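PTS-dependent dihydroxyacetone kinase operon regulatory protein (Escherichia coli, PDB 4LRZ) activates the dhaKLM operon from a sigma-70 promoter and represses its own expression, this chain probably being its sensor region. Local coordinates at residues R71-E80 and T158-Q169; I282-P290 and S298-V306. All coordinates share one frame; numbering follows the deposited sequence.

Contact 1 of 2, residues R71-E80 and T158-Q169; sequences RECALFILDE and TGTIALACPVEQ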
ATOM      1  N   ARG F  71      -5.496  26.386  15.498  1.00 50.50           N
ATOM      2  CA  ARG F  71      -6.727  25.714  15.827  1.00 49.12           C
ATOM      3  C   ARG F  71      -6.579  25.146  17.252  1.00 48.02           C
ATOM      4  O   ARG F  71      -5.523  24.633  17.600  1.00 47.75           O
ATOM      5  CB  ARG F  71      -6.978  24.598  14.817  1.00 47.56           C
ATOM      6  CG  ARG F  71      -7.881  23.539  15.321  1.00 48.47           C
ATOM      7  CD  ARG F  71      -8.700  22.820  14.263  1.00 47.06           C
ATOM      8  NE  ARG F  71      -9.999  22.489  14.873  1.00 47.26           N
ATOM      9  CZ  ARG F  71     -10.755  21.446  14.574  1.00 44.79           C
ATOM     10  NH1 ARG F  71     -10.362  20.548  13.662  1.00 46.01           N
ATOM     11  NH2 ARG F  71     -11.908  21.303  15.192  1.00 42.57           N
ATOM     12  N   GLU F  72      -7.605  25.271  18.084  1.00 47.83           N
ATOM     13  CA  GLU F  72      -7.591  24.646  19.427  1.00 47.43           C
ATOM     14  C   GLU F  72      -7.999  23.178  19.336  1.00 45.80           C
ATOM     15  O   GLU F  72      -9.183  22.854  19.429  1.00 45.00           O
ATOM     16  CB  GLU F  72      -8.531  25.386  20.392  1.00 48.94           C
ATOM     17  CG  GLU F  72      -8.039  26.775  20.883  1.00 52.31           C
ATOM     18  CD  GLU F  72      -9.122  27.585  21.619  1.00 58.01           C
ATOM     19  OE1 GLU F  72      -9.569  28.611  21.049  1.00 61.68           O
ATOM     20  OE2 GLU F  72      -9.536  27.218  22.756  1.00 59.08           O
ATOM     21  N   CYS F  73      -7.030  22.290  19.114  1.00 44.43           N
ATOM     22  CA  CYS F  73      -7.340  20.887  19.021  1.00 44.73           C
ATOM     23  C   CYS F  73      -6.116  20.021  19.284  1.00 42.83           C
ATOM     24  O   CYS F  73      -5.005  20.508  19.333  1.00 44.17           O
ATOM     25  CB  CYS F  73      -7.961  20.522  17.666  1.00 45.55           C
ATOM     26  SG  CYS F  73      -6.752  20.286  16.361  1.00 53.09           S
ATOM     27  N   ALA F  74      -6.344  18.730  19.460  1.00 40.30           N
ATOM     28  CA  ALA F  74      -5.288  17.795  19.768  1.00 38.01           C
ATOM     29  C   ALA F  74      -5.575  16.561  18.965  1.00 36.19           C
ATOM     30  O   ALA F  74      -6.742  16.201  18.722  1.00 35.11           O
ATOM     31  CB  ALA F  74      -5.318  17.469  21.245  1.00 36.73           C
ATOM     32  N   LEU F  75      -4.513  15.871  18.606  1.00 35.47           N
ATOM     33  CA  LEU F  75      -4.639  14.621  17.878  1.00 34.16           C
ATOM     34  C   LEU F  75      -3.960  13.535  18.736  1.00 33.23           C
ATOM     35  O   LEU F  75      -2.898  13.793  19.346  1.00 33.41           O
ATOM     36  CB  LEU F  75      -3.974  14.772  16.512  1.00 34.58           C
ATOM     37  CG  LEU F  75      -4.592  15.806  15.541  1.00 36.76           C
ATOM     38  CD1 LEU F  75      -3.581  16.327  14.488  1.00 36.36           C
ATOM     39  CD2 LEU F  75      -5.791  15.220  14.832  1.00 37.67           C
ATOM     40  N   PHE F  76      -4.567  12.343  18.774  1.00 30.90           N
ATOM     41  CA  PHE F  76      -4.091  11.229  19.565  1.00 30.63           C
ATOM     42  C   PHE F  76      -3.924   9.981  18.695  1.00 30.50           C
ATOM     43  O   PHE F  76      -4.753   9.711  17.845  1.00 29.69           O
ATOM     44  CB  PHE F  76      -5.166  10.842  20.619  1.00 31.11           C
ATOM     45  CG  PHE F  76      -5.367  11.833  21.775  1.00 32.05           C
ATOM     46  CD1 PHE F  76      -4.475  12.856  22.051  1.00 32.88           C
ATOM     47  CD2 PHE F  76      -6.452  11.630  22.668  1.00 36.54           C
ATOM     48  CE1 PHE F  76      -4.680  13.708  23.158  1.00 34.74           C
ATOM     49  CE2 PHE F  76      -6.660  12.451  23.796  1.00 33.69           C
ATOM     50  CZ  PHE F  76      -5.761  13.501  24.033  1.00 35.42           C
ATOM     51  N   ILE F  77      -2.888   9.190  18.948  1.00 30.57           N
ATOM     52  CA  ILE F  77      -2.892   7.790  18.512  1.00 31.13           C
ATOM     53  C   ILE F  77      -3.125   6.893  19.753  1.00 30.75           C
ATOM     54  O   ILE F  77      -2.470   7.087  20.752  1.00 31.45           O
ATOM     55  CB  ILE F  77      -1.544   7.339  17.915  1.00 30.61           C
ATOM     56  CG1 ILE F  77      -0.751   8.523  17.444  1.00 30.65           C
ATOM     57  CG2 ILE F  77      -1.786   6.277  16.805  1.00 31.08           C
ATOM     58  CD1 ILE F  77       0.059   8.251  16.062  1.00 32.49           C
ATOM     59  N   LEU F  78      -4.049   5.933  19.685  1.00 29.77           N
ATOM     60  CA  LEU F  78      -4.247   4.991  20.775  1.00 29.82           C
ATOM     61  C   LEU F  78      -4.002   3.572  20.253  1.00 30.58           C
ATOM     62  O   LEU F  78      -4.290   3.296  19.063  1.00 28.62           O
ATOM     63  CB  LEU F  78      -5.648   5.101  21.389  1.00 29.56           C
ATOM     64  CG  LEU F  78      -6.126   6.480  21.917  1.00 31.55           C
ATOM     65  CD1 LEU F  78      -6.856   7.246  20.812  1.00 31.36           C
ATOM     66  CD2 LEU F  78      -7.066   6.319  23.075  1.00 29.86           C
ATOM     67  N   ASP F  79      -3.531   2.667  21.134  1.00 31.12           N
ATOM     68  CA  ASP F  79      -3.353   1.258  20.737  1.00 33.23           C
ATOM     69  C   ASP F  79      -4.687   0.514  20.755  1.00 33.86           C
ATOM     70  O   ASP F  79      -5.706   1.135  21.051  1.00 33.52           O
ATOM     71  CB  ASP F  79      -2.257   0.554  21.542  1.00 32.85           C
ATOM     72  CG  ASP F  79      -2.709   0.140  22.905  1.00 35.20           C
ATOM     73  OD1 ASP F  79      -3.848   0.434  23.327  1.00 38.56           O
ATOM     74  OD2 ASP F  79      -1.928  -0.565  23.576  1.00 44.66           O
ATOM     75  N   GLU F  80      -4.702  -0.793  20.466  1.00 36.21           N
ATOM     76  CA  GLU F  80      -5.980  -1.476  20.466  1.00 38.81           C
ATOM     77  C   GLU F  80      -6.692  -1.514  21.824  1.00 39.63           C
ATOM     78  O   GLU F  80      -7.852  -1.877  21.855  1.00 40.28           O
ATOM     79  CB  GLU F  80      -5.986  -2.909  19.885  1.00 40.61           C
ATOM     80  CG  GLU F  80      -4.797  -3.939  19.925  1.00 46.07           C
ATOM     81  CD  GLU F  80      -3.564  -3.610  20.745  1.00 49.87           C
ATOM     82  OE1 GLU F  80      -3.318  -4.307  21.739  1.00 55.45           O
ATOM     83  OE2 GLU F  80      -2.799  -2.710  20.355  1.00 49.31           O
ATOM     84  N   THR F 158      -5.863  -2.522  15.647  1.00 35.82           N
ATOM     85  CA  THR F 158      -4.477  -2.281  16.050  1.00 33.77           C
ATOM     86  C   THR F 158      -4.331  -0.924  16.700  1.00 32.01           C
ATOM     87  O   THR F 158      -3.350  -0.654  17.379  1.00 32.38           O
ATOM     88  CB  THR F 158      -3.467  -2.639  14.904  1.00 34.67           C
ATOM     89  OG1 THR F 158      -2.176  -2.880  15.474  1.00 37.18           O
ATOM     90  CG2 THR F 158      -3.431  -1.609  13.667  1.00 28.86           C
ATOM     91  N   GLY F 159      -5.366  -0.094  16.582  1.00 30.73           N
ATOM     92  CA  GLY F 159      -5.327   1.226  17.194  1.00 29.90           C
ATOM     93  C   GLY F 159      -6.455   2.112  16.764  1.00 29.39           C
ATOM     94  O   GLY F 159      -7.397   1.636  16.071  1.00 29.56           O
ATOM     95  N   THR F 160      -6.360   3.397  17.142  1.00 28.68           N
ATOM     96  CA  THR F 160      -7.442   4.375  16.913  1.00 29.11           C
ATOM     97  C   THR F 160      -6.819   5.744  16.688  1.00 29.41           C
ATOM     98  O   THR F 160      -5.850   6.102  17.353  1.00 29.52           O
ATOM     99  CB  THR F 160      -8.389   4.496  18.156  1.00 29.33           C
ATOM    100  OG1 THR F 160      -9.103   3.271  18.327  1.00 30.30           O
ATOM    101  CG2 THR F 160      -9.400   5.639  17.961  1.00 29.48           C
ATOM    102  N   ILE F 161      -7.393   6.524  15.766  1.00 30.02           N
ATOM    103  CA  ILE F 161      -6.923   7.892  15.521  1.00 29.01           C
ATOM    104  C   ILE F 161      -8.018   8.777  16.032  1.00 28.81           C
ATOM    105  O   ILE F 161      -9.170   8.617  15.652  1.00 29.01           O
ATOM    106  CB  ILE F 161      -6.703   8.219  13.998  1.00 29.15           C
ATOM    107  CG1 ILE F 161      -5.674   7.270  13.366  1.00 30.22           C
ATOM    108  CG2 ILE F 161      -6.236   9.699  13.769  1.00 26.02           C
ATOM    109  CD1 ILE F 161      -4.224   7.421  13.891  1.00 30.79           C
ATOM    110  N   ALA F 162      -7.660   9.737  16.859  1.00 29.07           N
ATOM    111  CA  ALA F 162      -8.646  10.655  17.371  1.00 31.09           C
ATOM    112  C   ALA F 162      -8.191  12.120  17.321  1.00 32.09           C
ATOM    113  O   ALA F 162      -6.977  12.426  17.330  1.00 32.73           O
ATOM    114  CB  ALA F 162      -9.025  10.270  18.841  1.00 29.99           C
ATOM    115  N   LEU F 163      -9.204  12.981  17.320  1.00 32.57           N
ATOM    116  CA  LEU F 163      -9.092  14.408  17.324  1.00 34.18           C
ATOM    117  C   LEU F 163     -10.002  14.948  18.440  1.00 35.49           C
ATOM    118  O   LEU F 163     -11.203  14.684  18.446  1.00 35.46           O
ATOM    119  CB  LEU F 163      -9.549  14.943  15.973  1.00 34.11           C
ATOM    120  CG  LEU F 163      -9.570  16.448  15.684  1.00 35.46           C
ATOM    121  CD1 LEU F 163      -9.301  16.685  14.187  1.00 35.66           C
ATOM    122  CD2 LEU F 163     -10.856  17.123  16.125  1.00 33.25           C
ATOM    123  N   ALA F 164      -9.414  15.719  19.364  1.00 37.17           N
ATOM    124  CA  ALA F 164     -10.109  16.304  20.512  1.00 38.36           C
ATOM    125  C   ALA F 164     -10.128  17.818  20.350  1.00 40.11           C
ATOM    126  O   ALA F 164      -9.111  18.405  19.974  1.00 41.52           O
ATOM    127  CB  ALA F 164      -9.398  15.938  21.802  1.00 37.08           C
ATOM    128  N   CYS F 165     -11.268  18.447  20.643  1.00 40.80           N
ATOM    129  CA  CYS F 165     -11.395  19.903  20.603  1.00 41.70           C
ATOM    130  C   CYS F 165     -12.527  20.418  21.466  1.00 42.33           C
ATOM    131  O   CYS F 165     -13.505  19.700  21.667  1.00 41.85           O
ATOM    132  CB  CYS F 165     -11.571  20.421  19.159  1.00 42.47           C
ATOM    133  SG  CYS F 165     -13.158  20.130  18.343  1.00 43.32           S
ATOM    134  N   PRO F 166     -12.417  21.680  21.958  1.00 43.75           N
ATOM    135  CA  PRO F 166     -13.564  22.282  22.665  1.00 44.71           C
ATOM    136  C   PRO F 166     -14.822  22.134  21.825  1.00 45.66           C
ATOM    137  O   PRO F 166     -14.778  22.287  20.599  1.00 45.98           O
ATOM    138  CB  PRO F 166     -13.160  23.748  22.841  1.00 45.16           C
ATOM    139  CG  PRO F 166     -11.681  23.752  22.839  1.00 44.63           C
ATOM    140  CD  PRO F 166     -11.227  22.553  22.001  1.00 44.47           C
ATOM    141  N   VAL F 167     -15.916  21.768  22.475  1.00 46.51           N
ATOM    142  CA  VAL F 167     -17.145  21.429  21.776  1.00 48.20           C
ATOM    143  C   VAL F 167     -17.633  22.554  20.828  1.00 50.21           C
ATOM    144  O   VAL F 167     -18.075  22.268  19.714  1.00 51.16           O
ATOM    145  CB  VAL F 167     -18.253  20.948  22.787  1.00 48.03           C
ATOM    146  CG1 VAL F 167     -18.896  22.101  23.487  1.00 47.57           C
ATOM    147  CG2 VAL F 167     -19.288  20.107  22.083  1.00 48.88           C
ATOM    148  N   GLU F 168     -17.526  23.817  21.252  1.00 51.82           N
ATOM    149  CA  GLU F 168     -17.962  24.951  20.415  1.00 54.01           C
ATOM    150  C   GLU F 168     -17.164  25.124  19.102  1.00 53.43           C
ATOM    151  O   GLU F 168     -17.643  25.761  18.171  1.00 53.85           O
ATOM    152  CB  GLU F 168     -18.006  26.280  21.218  1.00 56.01           C
ATOM    153  CG  GLU F 168     -16.615  26.982  21.471  1.00 60.03           C
ATOM    154  CD  GLU F 168     -15.856  26.512  22.767  1.00 65.65           C
ATOM    155  OE1 GLU F 168     -16.327  25.576  23.498  1.00 63.74           O
ATOM    156  OE2 GLU F 168     -14.770  27.107  23.039  1.00 66.13           O
ATOM    157  N   GLN F 169     -15.967  24.547  19.022  1.00 52.44           N
ATOM    158  CA  GLN F 169     -15.135  24.699  17.827  1.00 52.30           C
ATOM    159  C   GLN F 169     -15.087  23.494  16.887  1.00 50.38           C
ATOM    160  O   GLN F 169     -14.262  23.451  15.980  1.00 49.70           O
ATOM    161  CB  GLN F 169     -13.718  25.035  18.234  1.00 52.99           C
ATOM    162  CG  GLN F 169     -13.584  26.333  18.959  1.00 56.35           C
ATOM    163  CD  GLN F 169     -12.192  26.500  19.467  1.00 58.86           C
ATOM    164  OE1 GLN F 169     -11.215  26.365  18.711  1.00 59.86           O
ATOM    165  NE2 GLN F 169     -12.070  26.770  20.760  1.00 59.42           N
TER
HETATM  166  O   HOH W   1     -10.842  23.811  17.548  1.00 43.77           O
HETATM  167  O   HOH W   2      -8.208   1.418  19.849  1.00 25.88           O
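A74 and A164 exchange two backbone hydrogen bonds and open an antiparallel ladder in the sheet of the GAF domain, where strand 74-79 runs between strands 84-89 and 157-166. F76 with A162 and L78 with T160 repeat the exchange, and L75-L163 and I77-I161 are the non-hydrogen-bonded pairs in between. On the face of F76 and L78 the opposing residues are small, and helix 91-99 packs on A74 through L94 and L97. On the other face L75 CD2 meets L163 CD1 at 3.9 Å, while I77 and I161 run alongside each other, I77 CG2 against I161 CD1.

Before the ladder begins, E72 sits at the centre of an inverse gamma turn and reaches across to Q169. Its CG is turned away from the carbonyl carbon (chi1 -73°), and the extended chain beyond crosses the glutamine at about a right angle. CB lies 3.3 Å from Q169 OE1, and CG is 3.9 Å from that same oxygen. Further out, CD stands 3.2 Å from Q169 NE2. At the tip OE1 is 3.1 Å from Q169 NE2, the carboxylate turned 65° against the amide plane. OE2 rests 4.1 Å from P166 CG. An alanine in place of E72 takes away the carboxylate next to Q169 NE2, and the amide would probably be freer to turn.

One water ties this end together, accepting from R71 NE and donating to both E72 O and Q169 OE1. The R71 guanidinium, salt-bridged to D174, has C73 CB above one face, displaced toward the rim, and bonds only weakly to Q169 O through NH2, which also lies 3.6 Å from C165 SG.

Contact 2 of 2, residues I282-P290 and S298-V306; sequences IDAVITLKP and SFILLLHPV
This is an antiparallel beta-hairpin contact, buried for the most part, in which T287, K289 and their neighbours on strand 281-293 pair with L302, I300 and the rest of strand 296-304. T287-L302 and K289-I300 are hydrogen-bonded pairs; the bond from K289 N to I300 O is short and nearly straight, 2.7 Å with 177° at the hydrogen. I286-L303, L288-L301 and P290-F299 are the non-hydrogen-bonded pairs, and their side chains share one face. There I286 CD1 touches L301 CD1 at 3.6 Å, and the CD2 methyl of L288 reaches F299 CD1 at 3.8 Å. L258 of helix 256-264 covers I286, L288 and L301, so the hairpin presents this apolar face to the helical side of the PAS fold.

The opposite face is more polar. H304 carries CG anti to its own carbonyl carbon (chi1 -56°), which lays the imidazole along the neighbouring strand and brings NE2 to T287 OG1 at 2.7 Å, a hydrogen bond made in the plane of the ring at its edge. Its ring also stacks on that of H270, and ND1 bonds to D214, so imidazole rotation is fixed from both nitrogens; T287 OG1 in turn bonds to H270 N. Beyond K289 CB, 4.1 Å from I300 CB, the lysine chain leads off to a salt bridge between NZ and E210 of the second subunit.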
ATOM      1  N   ILE F 282      31.122 -22.120 -27.057  1.00101.18           N
ATOM      2  CA  ILE F 282      30.635 -23.040 -26.011  1.00 98.26           C
ATOM      3  C   ILE F 282      29.524 -23.937 -26.540  1.00 96.17           C
ATOM      4  O   ILE F 282      28.553 -23.451 -27.116  1.00 94.93           O
ATOM      5  CB  ILE F 282      30.051 -22.327 -24.728  1.00 96.36           C
ATOM      6  CG1 ILE F 282      30.371 -20.813 -24.647  1.00 95.95           C
ATOM      7  CG2 ILE F 282      30.389 -23.137 -23.463  1.00 96.71           C
ATOM      8  CD1 ILE F 282      31.795 -20.421 -24.236  1.00 97.05           C
ATOM      9  N   ASP F 283      29.658 -25.241 -26.314  1.00 95.16           N
ATOM     10  CA  ASP F 283      28.611 -26.205 -26.675  1.00 93.02           C
ATOM     11  C   ASP F 283      27.788 -26.666 -25.474  1.00 90.19           C
ATOM     12  O   ASP F 283      28.345 -27.005 -24.431  1.00 90.21           O
ATOM     13  CB  ASP F 283      29.209 -27.413 -27.395  1.00 95.50           C
ATOM     14  CG  ASP F 283      28.879 -27.424 -28.871  1.00 96.35           C
ATOM     15  OD1 ASP F 283      27.766 -27.890 -29.219  1.00 95.21           O
ATOM     16  OD2 ASP F 283      29.723 -26.971 -29.678  1.00 96.74           O
ATOM     17  N   ALA F 284      26.462 -26.691 -25.636  1.00 86.95           N
ATOM     18  CA  ALA F 284      25.539 -26.946 -24.518  1.00 83.56           C
ATOM     19  C   ALA F 284      24.196 -27.500 -24.968  1.00 81.52           C
ATOM     20  O   ALA F 284      23.799 -27.353 -26.129  1.00 81.88           O
ATOM     21  CB  ALA F 284      25.317 -25.666 -23.701  1.00 81.71           C
ATOM     22  N   VAL F 285      23.509 -28.142 -24.031  1.00 78.67           N
ATOM     23  CA  VAL F 285      22.133 -28.569 -24.230  1.00 75.99           C
ATOM     24  C   VAL F 285      21.229 -27.640 -23.408  1.00 72.20           C
ATOM     25  O   VAL F 285      21.453 -27.424 -22.216  1.00 70.98           O
ATOM     26  CB  VAL F 285      21.931 -30.077 -23.906  1.00 77.58           C
ATOM     27  CG1 VAL F 285      22.749 -30.495 -22.684  1.00 79.39           C
ATOM     28  CG2 VAL F 285      20.449 -30.423 -23.724  1.00 76.55           C
ATOM     29  N   ILE F 286      20.227 -27.074 -24.064  1.00 68.97           N
ATOM     30  CA  ILE F 286      19.474 -25.994 -23.472  1.00 65.31           C
ATOM     31  C   ILE F 286      17.990 -26.289 -23.431  1.00 63.84           C
ATOM     32  O   ILE F 286      17.523 -27.201 -24.097  1.00 65.02           O
ATOM     33  CB  ILE F 286      19.692 -24.688 -24.247  1.00 64.78           C
ATOM     34  CG1 ILE F 286      18.974 -24.748 -25.592  1.00 65.13           C
ATOM     35  CG2 ILE F 286      21.175 -24.416 -24.421  1.00 64.93           C
ATOM     36  CD1 ILE F 286      18.551 -23.426 -26.130  1.00 65.56           C
ATOM     37  N   THR F 287      17.268 -25.500 -22.635  1.00 61.09           N
ATOM     38  CA  THR F 287      15.805 -25.378 -22.692  1.00 58.46           C
ATOM     39  C   THR F 287      15.483 -23.899 -22.701  1.00 55.83           C
ATOM     40  O   THR F 287      16.137 -23.114 -22.022  1.00 54.69           O
ATOM     41  CB  THR F 287      15.104 -26.076 -21.492  1.00 58.45           C
ATOM     42  OG1 THR F 287      15.030 -27.488 -21.732  1.00 59.48           O
ATOM     43  CG2 THR F 287      13.683 -25.559 -21.285  1.00 58.21           C
ATOM     44  N   LEU F 288      14.502 -23.506 -23.498  1.00 54.60           N
ATOM     45  CA  LEU F 288      14.057 -22.122 -23.501  1.00 52.89           C
ATOM     46  C   LEU F 288      12.621 -22.057 -23.087  1.00 51.87           C
ATOM     47  O   LEU F 288      11.768 -22.627 -23.735  1.00 52.02           O
ATOM     48  CB  LEU F 288      14.217 -21.446 -24.866  1.00 53.40           C
ATOM     49  CG  LEU F 288      13.757 -19.980 -24.791  1.00 52.47           C
ATOM     50  CD1 LEU F 288      14.905 -19.082 -24.369  1.00 49.99           C
ATOM     51  CD2 LEU F 288      13.180 -19.500 -26.108  1.00 54.09           C
ATOM     52  N   LYS F 289      12.369 -21.328 -22.013  1.00 50.90           N
ATOM     53  CA  LYS F 289      11.038 -21.204 -21.435  1.00 50.84           C
ATOM     54  C   LYS F 289      10.541 -19.782 -21.611  1.00 50.60           C
ATOM     55  O   LYS F 289      11.017 -18.880 -20.948  1.00 51.00           O
ATOM     56  CB  LYS F 289      11.074 -21.586 -19.953  1.00 49.65           C
ATOM     57  CG  LYS F 289       9.794 -21.352 -19.189  1.00 49.88           C
ATOM     58  CD  LYS F 289       8.724 -22.396 -19.489  1.00 48.35           C
ATOM     59  CE  LYS F 289       7.779 -22.538 -18.325  1.00 48.11           C
ATOM     60  NZ  LYS F 289       6.482 -23.105 -18.764  1.00 53.30           N
ATOM     61  N   PRO F 290       9.611 -19.566 -22.546  1.00 51.86           N
ATOM     62  CA  PRO F 290       8.934 -18.254 -22.647  1.00 51.62           C
ATOM     63  C   PRO F 290       8.070 -17.996 -21.439  1.00 51.04           C
ATOM     64  O   PRO F 290       7.501 -18.942 -20.886  1.00 51.08           O
ATOM     65  CB  PRO F 290       8.020 -18.417 -23.880  1.00 53.10           C
ATOM     66  CG  PRO F 290       8.589 -19.605 -24.649  1.00 53.90           C
ATOM     67  CD  PRO F 290       9.176 -20.512 -23.597  1.00 52.93           C
ATOM     68  N   SER F 298       8.938 -12.581 -21.521  1.00 46.68           N
ATOM     69  CA  SER F 298      10.201 -12.752 -20.837  1.00 44.48           C
ATOM     70  C   SER F 298      10.657 -14.181 -21.118  1.00 44.67           C
ATOM     71  O   SER F 298       9.839 -15.031 -21.547  1.00 44.40           O
ATOM     72  CB  SER F 298      10.007 -12.576 -19.329  1.00 43.05           C
ATOM     73  OG  SER F 298       9.817 -11.222 -18.996  1.00 44.05           O
ATOM     74  N   PHE F 299      11.939 -14.457 -20.840  1.00 43.86           N
ATOM     75  CA  PHE F 299      12.524 -15.754 -21.128  1.00 44.37           C
ATOM     76  C   PHE F 299      13.334 -16.331 -19.999  1.00 43.70           C
ATOM     77  O   PHE F 299      13.942 -15.609 -19.228  1.00 43.54           O
ATOM     78  CB  PHE F 299      13.370 -15.683 -22.395  1.00 45.17           C
ATOM     79  CG  PHE F 299      12.566 -15.384 -23.631  1.00 47.20           C
ATOM     80  CD1 PHE F 299      11.908 -16.413 -24.317  1.00 47.59           C
ATOM     81  CD2 PHE F 299      12.433 -14.066 -24.094  1.00 48.69           C
ATOM     82  CE1 PHE F 299      11.155 -16.143 -25.461  1.00 48.63           C
ATOM     83  CE2 PHE F 299      11.666 -13.779 -25.252  1.00 50.12           C
ATOM     84  CZ  PHE F 299      11.026 -14.822 -25.930  1.00 47.55           C
ATOM     85  N   ILE F 300      13.290 -17.650 -19.879  1.00 44.02           N
ATOM     86  CA  ILE F 300      14.266 -18.353 -19.076  1.00 43.72           C
ATOM     87  C   ILE F 300      15.021 -19.322 -19.958  1.00 44.25           C
ATOM     88  O   ILE F 300      14.414 -20.032 -20.757  1.00 45.26           O
ATOM     89  CB  ILE F 300      13.656 -19.140 -17.935  1.00 43.41           C
ATOM     90  CG1 ILE F 300      12.993 -18.194 -16.947  1.00 41.82           C
ATOM     91  CG2 ILE F 300      14.777 -19.966 -17.230  1.00 42.56           C
ATOM     92  CD1 ILE F 300      12.330 -18.926 -15.798  1.00 40.42           C
ATOM     93  N   LEU F 301      16.338 -19.329 -19.814  1.00 44.34           N
ATOM     94  CA  LEU F 301      17.189 -20.257 -20.531  1.00 46.12           C
ATOM     95  C   LEU F 301      17.941 -21.090 -19.541  1.00 46.81           C
ATOM     96  O   LEU F 301      18.652 -20.554 -18.683  1.00 47.00           O
ATOM     97  CB  LEU F 301      18.146 -19.512 -21.457  1.00 46.23           C
ATOM     98  CG  LEU F 301      19.227 -20.309 -22.174  1.00 48.53           C
ATOM     99  CD1 LEU F 301      18.616 -21.182 -23.269  1.00 50.55           C
ATOM    100  CD2 LEU F 301      20.243 -19.376 -22.759  1.00 49.82           C
ATOM    101  N   LEU F 302      17.761 -22.396 -19.649  1.00 48.32           N
ATOM    102  CA  LEU F 302      18.471 -23.345 -18.815  1.00 50.53           C
ATOM    103  C   LEU F 302      19.561 -24.090 -19.562  1.00 52.87           C
ATOM    104  O   LEU F 302      19.374 -24.551 -20.691  1.00 53.47           O
ATOM    105  CB  LEU F 302      17.518 -24.342 -18.171  1.00 50.27           C
ATOM    106  CG  LEU F 302      16.493 -23.675 -17.275  1.00 50.19           C
ATOM    107  CD1 LEU F 302      15.175 -23.609 -17.980  1.00 52.36           C
ATOM    108  CD2 LEU F 302      16.338 -24.492 -16.068  1.00 52.55           C
ATOM    109  N   LEU F 303      20.710 -24.196 -18.913  1.00 54.80           N
ATOM    110  CA  LEU F 303      21.829 -24.883 -19.488  1.00 57.76           C
ATOM    111  C   LEU F 303      21.938 -26.152 -18.709  1.00 60.28           C
ATOM    112  O   LEU F 303      22.236 -26.147 -17.512  1.00 60.38           O
ATOM    113  CB  LEU F 303      23.108 -24.057 -19.389  1.00 57.92           C
ATOM    114  CG  LEU F 303      23.010 -22.606 -19.867  1.00 58.34           C
ATOM    115  CD1 LEU F 303      24.234 -21.816 -19.422  1.00 59.96           C
ATOM    116  CD2 LEU F 303      22.815 -22.518 -21.375  1.00 58.47           C
ATOM    117  N   HIS F 304      21.654 -27.242 -19.403  1.00 63.60           N
ATOM    118  CA  HIS F 304      21.611 -28.560 -18.805  1.00 66.84           C
ATOM    119  C   HIS F 304      23.035 -29.112 -18.761  1.00 69.35           C
ATOM    120  O   HIS F 304      23.777 -28.994 -19.727  1.00 70.05           O
ATOM    121  CB  HIS F 304      20.654 -29.480 -19.590  1.00 67.53           C
ATOM    122  CG  HIS F 304      19.258 -28.933 -19.731  1.00 67.59           C
ATOM    123  ND1 HIS F 304      18.352 -28.905 -18.687  1.00 67.73           N
ATOM    124  CD2 HIS F 304      18.609 -28.412 -20.799  1.00 67.52           C
ATOM    125  CE1 HIS F 304      17.210 -28.389 -19.105  1.00 66.14           C
ATOM    126  NE2 HIS F 304      17.340 -28.078 -20.382  1.00 66.66           N
ATOM    127  N   PRO F 305      23.434 -29.671 -17.615  1.00 71.57           N
ATOM    128  CA  PRO F 305      24.783 -30.241 -17.549  1.00 74.55           C
ATOM    129  C   PRO F 305      24.827 -31.591 -18.289  1.00 77.35           C
ATOM    130  O   PRO F 305      23.875 -32.368 -18.177  1.00 77.75           O
ATOM    131  CB  PRO F 305      25.024 -30.399 -16.039  1.00 75.14           C
ATOM    132  CG  PRO F 305      23.635 -30.472 -15.424  1.00 73.54           C
ATOM    133  CD  PRO F 305      22.708 -29.734 -16.328  1.00 70.71           C
ATOM    134  N   VAL F 306      25.896 -31.850 -19.053  1.00 79.59           N
ATOM    135  CA  VAL F 306      25.979 -33.086 -19.877  1.00 82.60           C
ATOM    136  C   VAL F 306      26.567 -34.318 -19.134  1.00 84.97           C
ATOM    137  O   VAL F 306      27.620 -34.254 -18.483  1.00 85.68           O
ATOM    138  CB  VAL F 306      26.725 -32.875 -21.271  1.00 83.71           C
ATOM    139  CG1 VAL F 306      26.263 -33.917 -22.325  1.00 84.43           C
ATOM    140  CG2 VAL F 306      26.540 -31.439 -21.804  1.00 82.38           C
TER

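In the fold
Both contacts zip antiparallel strands in five-stranded sheets of the same order, 2-1-5-4-3, yet they share no element. Contact 1 joins the first and fifth strands of the GAF sheet, far apart in sequence; contact 2 joins the fourth and fifth of the PAS sheet, a local hairpin. Their centres lie 61 Å apart, and helix 174-211 comes between them along the chain. Each is largely buried. In contact 1 the polar groups and bridging waters gather toward the two ends, and the stretch between them pairs apolar residues, several of them small, whereas contact 2 places a histidine-threonine bond on one face of the sheet and meets the second subunit more extensively.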